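Local coordinates for phenol hydroxylase component phN (Pseudomonas stutzeri, PDB 3U52), which probably serves as the diiron-bearing hydroxylase subunit of a bacterial multicomponent phenol monooxygenase, which inserts oxygen into phenolic rings, at residues L99-A111 with H166-F179. Numbering follows the deposited sequence.
Sequences LFISGISPLEHAA and HDRVWYLSVPKSFF. With FE (Fe (III) ion), chain G; XE (xenon), chain R.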
loop_
_atom_site.group_PDB
_atom_site.type_symbol
_atom_site.label_atom_id
_atom_site.label_comp_id
_atom_site.label_asym_id
_atom_site.label_seq_id
_atom_site.Cartn_x
_atom_site.Cartn_y
_atom_site.Cartn_z
ATOM N N LEU A 99 -23.934 5.392 -10.200
ATOM C CA LEU A 99 -24.983 5.227 -9.200
ATOM C C LEU A 99 -24.448 5.335 -7.760
ATOM O O LEU A 99 -25.024 6.015 -6.910
ATOM C CB LEU A 99 -25.667 3.874 -9.436
ATOM C CG LEU A 99 -26.973 3.374 -8.817
ATOM C CD1 LEU A 99 -28.120 4.429 -8.783
ATOM C CD2 LEU A 99 -27.439 2.144 -9.634
ATOM N N PHE A 100 -23.353 4.669 -7.485
ATOM C CA PHE A 100 -22.740 4.750 -6.171
ATOM C C PHE A 100 -22.288 6.153 -5.762
ATOM O O PHE A 100 -22.651 6.602 -4.678
ATOM C CB PHE A 100 -21.562 3.797 -6.068
ATOM C CG PHE A 100 -21.037 3.636 -4.649
ATOM C CD1 PHE A 100 -19.976 4.420 -4.194
ATOM C CD2 PHE A 100 -21.604 2.705 -3.776
ATOM C CE1 PHE A 100 -19.510 4.283 -2.902
ATOM C CE2 PHE A 100 -21.121 2.562 -2.452
ATOM C CZ PHE A 100 -20.088 3.353 -2.019
ATOM N N ILE A 101 -21.500 6.828 -6.600
ATOM C CA ILE A 101 -20.973 8.161 -6.263
ATOM C C ILE A 101 -22.030 9.277 -6.158
ATOM O O ILE A 101 -21.829 10.261 -5.426
ATOM C CB ILE A 101 -19.847 8.588 -7.226
ATOM C CG1 ILE A 101 -18.979 9.681 -6.586
ATOM C CG2 ILE A 101 -20.440 9.065 -8.597
ATOM C CD1 ILE A 101 -17.727 10.046 -7.379
ATOM N N SER A 102 -23.144 9.142 -6.894
ATOM C CA SER A 102 -24.177 10.156 -6.872
ATOM C C SER A 102 -25.328 9.833 -5.899
ATOM O O SER A 102 -26.031 10.753 -5.420
ATOM C CB SER A 102 -24.666 10.427 -8.290
ATOM O OG SER A 102 -25.132 9.246 -8.869
ATOM N N GLY A 103 -25.516 8.539 -5.587
ATOM C CA GLY A 103 -26.597 8.118 -4.680
ATOM C C GLY A 103 -26.222 7.548 -3.319
ATOM O O GLY A 103 -27.045 7.599 -2.366
ATOM N N ILE A 104 -25.024 6.985 -3.200
ATOM C CA ILE A 104 -24.616 6.319 -1.942
ATOM C C ILE A 104 -23.526 7.106 -1.207
ATOM O O ILE A 104 -23.704 7.393 0.008
ATOM C CB ILE A 104 -24.221 4.812 -2.088
ATOM C CG1 ILE A 104 -25.439 3.949 -2.399
ATOM C CG2 ILE A 104 -23.682 4.261 -0.769
ATOM C CD1 ILE A 104 -25.611 3.674 -3.872
ATOM N N SER A 105 -22.453 7.527 -1.902
ATOM C CA SER A 105 -21.451 8.378 -1.217
ATOM C C SER A 105 -22.014 9.605 -0.483
ATOM O O SER A 105 -21.542 9.940 0.619
ATOM C CB SER A 105 -20.356 8.876 -2.148
ATOM O OG SER A 105 -19.493 7.826 -2.507
ATOM N N PRO A 106 -22.960 10.334 -1.118
ATOM C CA PRO A 106 -23.474 11.484 -0.418
ATOM C C PRO A 106 -24.187 11.091 0.880
ATOM O O PRO A 106 -24.160 11.858 1.843
ATOM C CB PRO A 106 -24.434 12.123 -1.433
ATOM C CG PRO A 106 -23.867 11.653 -2.847
ATOM C CD PRO A 106 -23.527 10.192 -2.478
ATOM N N LEU A 107 -24.732 9.889 0.941
ATOM C CA LEU A 107 -25.310 9.386 2.176
ATOM C C LEU A 107 -24.257 9.189 3.261
ATOM O O LEU A 107 -24.557 9.395 4.452
ATOM C CB LEU A 107 -26.087 8.094 1.917
ATOM C CG LEU A 107 -27.599 8.255 1.648
ATOM C CD1 LEU A 107 -28.020 9.609 1.165
ATOM C CD2 LEU A 107 -28.192 7.087 0.831
ATOM N N GLU A 108 -23.020 8.828 2.861
ATOM C CA GLU A 108 -21.968 8.549 3.850
ATOM C C GLU A 108 -21.765 9.911 4.530
ATOM O O GLU A 108 -21.633 10.010 5.747
ATOM C CB GLU A 108 -20.647 8.132 3.181
ATOM C CG GLU A 108 -20.659 6.802 2.362
ATOM C CD GLU A 108 -20.610 5.590 3.250
ATOM O OE1 GLU A 108 -20.350 4.477 2.762
ATOM O OE2 GLU A 108 -20.839 5.749 4.450
ATOM N N HIS A 109 -21.700 10.954 3.714
ATOM C CA HIS A 109 -21.422 12.304 4.201
ATOM C C HIS A 109 -22.570 12.859 5.067
ATOM O O HIS A 109 -22.317 13.426 6.127
ATOM C CB HIS A 109 -21.154 13.253 3.064
ATOM C CG HIS A 109 -20.368 14.442 3.490
ATOM N ND1 HIS A 109 -18.993 14.438 3.527
ATOM C CD2 HIS A 109 -20.752 15.634 3.982
ATOM C CE1 HIS A 109 -18.559 15.600 3.977
ATOM N NE2 HIS A 109 -19.610 16.340 4.273
ATOM N N ALA A 110 -23.817 12.706 4.611
ATOM C CA ALA A 110 -24.991 12.918 5.475
ATOM C C ALA A 110 -24.922 12.163 6.812
ATOM O O ALA A 110 -25.313 12.709 7.844
ATOM C CB ALA A 110 -26.235 12.533 4.753
ATOM N N ALA A 111 -24.381 10.942 6.826
ATOM C CA ALA A 111 -24.353 10.167 8.062
ATOM C C ALA A 111 -23.293 10.786 8.997
ATOM O O ALA A 111 -23.471 10.854 10.235
ATOM C CB ALA A 111 -24.082 8.740 7.788
ATOM N N HIS A 166 -26.998 14.886 -6.737
ATOM C CA HIS A 166 -27.746 14.267 -5.579
ATOM C C HIS A 166 -28.871 15.151 -5.054
ATOM O O HIS A 166 -29.901 14.660 -4.618
ATOM C CB HIS A 166 -26.784 13.989 -4.399
ATOM C CG HIS A 166 -27.388 13.219 -3.256
ATOM N ND1 HIS A 166 -27.528 11.848 -3.266
ATOM C CD2 HIS A 166 -27.828 13.626 -2.032
ATOM C CE1 HIS A 166 -28.048 11.441 -2.112
ATOM N NE2 HIS A 166 -28.226 12.502 -1.334
ATOM N N ASP A 167 -28.651 16.478 -5.085
ATOM C CA ASP A 167 -29.659 17.468 -4.622
ATOM C C ASP A 167 -30.781 17.763 -5.648
ATOM O O ASP A 167 -31.805 18.347 -5.278
ATOM C CB ASP A 167 -28.994 18.799 -4.229
ATOM C CG ASP A 167 -28.230 18.752 -2.885
ATOM O OD1 ASP A 167 -28.324 17.772 -2.136
ATOM O OD2 ASP A 167 -27.539 19.740 -2.531
ATOM N N ARG A 168 -30.578 17.378 -6.915
ATOM C CA ARG A 168 -31.437 17.856 -8.007
ATOM C C ARG A 168 -32.088 16.762 -8.806
ATOM O O ARG A 168 -33.288 16.838 -9.075
ATOM C CB ARG A 168 -30.669 18.791 -8.958
ATOM C CG ARG A 168 -30.165 20.053 -8.262
ATOM C CD ARG A 168 -29.241 20.898 -9.118
ATOM N NE ARG A 168 -28.817 22.111 -8.392
ATOM C CZ ARG A 168 -27.998 22.136 -7.328
ATOM N NH1 ARG A 168 -27.453 21.027 -6.819
ATOM N NH2 ARG A 168 -27.723 23.298 -6.752
ATOM N N VAL A 169 -31.304 15.778 -9.219
ATOM C CA VAL A 169 -31.754 14.755 -10.162
ATOM C C VAL A 169 -32.894 13.900 -9.648
ATOM O O VAL A 169 -32.876 13.427 -8.518
ATOM C CB VAL A 169 -30.582 13.833 -10.635
ATOM C CG1 VAL A 169 -31.093 12.735 -11.526
ATOM C CG2 VAL A 169 -29.521 14.634 -11.393
ATOM N N TRP A 170 -33.864 13.660 -10.528
ATOM C CA TRP A 170 -35.095 12.988 -10.160
ATOM C C TRP A 170 -34.872 11.739 -9.309
ATOM O O TRP A 170 -35.358 11.680 -8.183
ATOM C CB TRP A 170 -36.016 12.760 -11.407
ATOM C CG TRP A 170 -35.469 11.767 -12.414
ATOM C CD1 TRP A 170 -34.543 12.010 -13.413
ATOM C CD2 TRP A 170 -35.819 10.370 -12.512
ATOM N NE1 TRP A 170 -34.263 10.830 -14.102
ATOM C CE2 TRP A 170 -35.034 9.810 -13.574
ATOM C CE3 TRP A 170 -36.680 9.518 -11.781
ATOM C CZ2 TRP A 170 -35.120 8.432 -13.932
ATOM C CZ3 TRP A 170 -36.769 8.134 -12.157
ATOM C CH2 TRP A 170 -36.012 7.621 -13.227
ATOM N N TYR A 171 -34.102 10.764 -9.795
ATOM C CA TYR A 171 -34.029 9.453 -9.117
ATOM C C TYR A 171 -33.173 9.486 -7.809
ATOM O O TYR A 171 -33.316 8.664 -6.916
ATOM C CB TYR A 171 -33.527 8.393 -10.128
ATOM C CG TYR A 171 -32.015 8.428 -10.364
ATOM C CD1 TYR A 171 -31.176 7.677 -9.539
ATOM C CD2 TYR A 171 -31.443 9.188 -11.376
ATOM C CE1 TYR A 171 -29.828 7.692 -9.691
ATOM C CE2 TYR A 171 -30.061 9.216 -11.551
ATOM C CZ TYR A 171 -29.259 8.445 -10.675
ATOM O OH TYR A 171 -27.880 8.386 -10.703
ATOM N N LEU A 172 -32.263 10.450 -7.724
ATOM C CA LEU A 172 -31.469 10.682 -6.504
ATOM C C LEU A 172 -32.256 11.331 -5.364
ATOM O O LEU A 172 -31.781 11.346 -4.223
ATOM C CB LEU A 172 -30.224 11.550 -6.844
ATOM C CG LEU A 172 -29.334 10.836 -7.885
ATOM C CD1 LEU A 172 -28.217 11.745 -8.397
ATOM C CD2 LEU A 172 -28.738 9.582 -7.222
ATOM N N SER A 173 -33.456 11.847 -5.633
ATOM C CA SER A 173 -34.325 12.225 -4.503
ATOM C C SER A 173 -34.772 11.031 -3.616
ATOM O O SER A 173 -35.175 11.245 -2.473
ATOM C CB SER A 173 -35.543 13.043 -4.955
ATOM O OG SER A 173 -36.593 12.139 -5.411
ATOM N N VAL A 174 -34.726 9.796 -4.150
ATOM C CA VAL A 174 -34.959 8.559 -3.370
ATOM C C VAL A 174 -33.963 8.409 -2.212
ATOM O O VAL A 174 -34.388 8.419 -1.039
ATOM C CB VAL A 174 -34.999 7.312 -4.289
ATOM C CG1 VAL A 174 -35.399 6.108 -3.546
ATOM C CG2 VAL A 174 -35.945 7.566 -5.508
ATOM N N PRO A 175 -32.636 8.240 -2.488
ATOM C CA PRO A 175 -31.729 8.273 -1.326
ATOM C C PRO A 175 -31.715 9.574 -0.525
ATOM O O PRO A 175 -31.616 9.514 0.694
ATOM C CB PRO A 175 -30.320 8.096 -1.956
ATOM C CG PRO A 175 -30.502 8.302 -3.409
ATOM C CD PRO A 175 -31.914 7.936 -3.736
ATOM N N LYS A 176 -31.789 10.728 -1.187
ATOM C CA LYS A 176 -31.769 12.012 -0.479
ATOM C C LYS A 176 -32.924 12.171 0.534
ATOM O O LYS A 176 -32.680 12.490 1.717
ATOM C CB LYS A 176 -31.745 13.179 -1.462
ATOM C CG LYS A 176 -31.386 14.526 -0.784
ATOM C CD LYS A 176 -31.447 15.634 -1.806
ATOM C CE LYS A 176 -31.743 16.995 -1.169
ATOM N NZ LYS A 176 -30.604 17.500 -0.376
ATOM N N SER A 177 -34.164 11.933 0.093
ATOM C CA SER A 177 -35.287 12.071 1.006
ATOM C C SER A 177 -35.291 11.003 2.119
ATOM O O SER A 177 -35.778 11.264 3.225
ATOM C CB SER A 177 -36.638 12.096 0.250
ATOM O OG SER A 177 -36.934 10.817 -0.274
ATOM N N PHE A 178 -34.749 9.810 1.852
ATOM C CA PHE A 178 -34.552 8.770 2.911
ATOM C C PHE A 178 -33.718 9.343 4.046
ATOM O O PHE A 178 -34.093 9.279 5.242
ATOM C CB PHE A 178 -33.818 7.511 2.329
ATOM C CG PHE A 178 -33.514 6.465 3.363
ATOM C CD1 PHE A 178 -32.337 6.510 4.088
ATOM C CD2 PHE A 178 -34.397 5.401 3.577
ATOM C CE1 PHE A 178 -32.064 5.532 5.076
ATOM C CE2 PHE A 178 -34.135 4.378 4.546
ATOM C CZ PHE A 178 -33.010 4.468 5.311
ATOM N N PHE A 179 -32.567 9.918 3.685
ATOM C CA PHE A 179 -31.723 10.463 4.736
ATOM C C PHE A 179 -32.191 11.815 5.335
ATOM O O PHE A 179 -31.892 12.090 6.497
ATOM C CB PHE A 179 -30.235 10.552 4.273
ATOM C CG PHE A 179 -29.295 9.948 5.277
ATOM C CD1 PHE A 179 -29.017 8.606 5.254
ATOM C CD2 PHE A 179 -28.741 10.739 6.278
ATOM C CE1 PHE A 179 -28.177 8.008 6.242
ATOM C CE2 PHE A 179 -27.891 10.187 7.251
ATOM C CZ PHE A 179 -27.612 8.821 7.237
HETATM FE FE FE G . -20.370 4.206 6.069
HETATM XE XE XE R . -38.020 11.023 -15.381
#
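H166 plugs into the break between helices 94-103 and 105-121, its imidazole seated among S102, G103, P106 and L107. With CG anti to the backbone N (chi1 -173°), the ring reaches this break. There ND1 donates to S102 O at 2.8 Å with an N-H...O angle of 150°, and that oxygen lies close to the imidazole plane. One face is covered by P106, whose CB stands 3.5 Å from the ring centroid and nearly on its normal, a CH-pi contact. Bond and proline together would hold the imidazole's rotation. Cut back to an alanine, H166 would lose the ND1 donor, and S102 O would probably go without this bond while a gap opened beside P106 CB.

Farther along, L107 crosses P175 at about a right angle, CD2 to CB 3.6 Å, and meets F179 obliquely. The F179 ring lies against A110 and A111 of helix 105-121, its CD2 3.4 Å from A110 CB and its CZ 3.6 Å from A111 CB. At G103, which has no side chain, L172 CD2 comes to 3.6 Å from CA. The buried G103 O has no hydrogen-bond partner, though P175 CB lies beside it.

Segments 105-111 and 173-179 run almost parallel (12°, axes 10.1 Å apart), packing inside the helical core of the methane/phenol/alkene hydroxylase family. E108, pointing away from 166-179, binds iron through OE2 alongside E138 and H141, consistent with packing behind a ligand-bearing helix of the carboxylate-bridged diiron site.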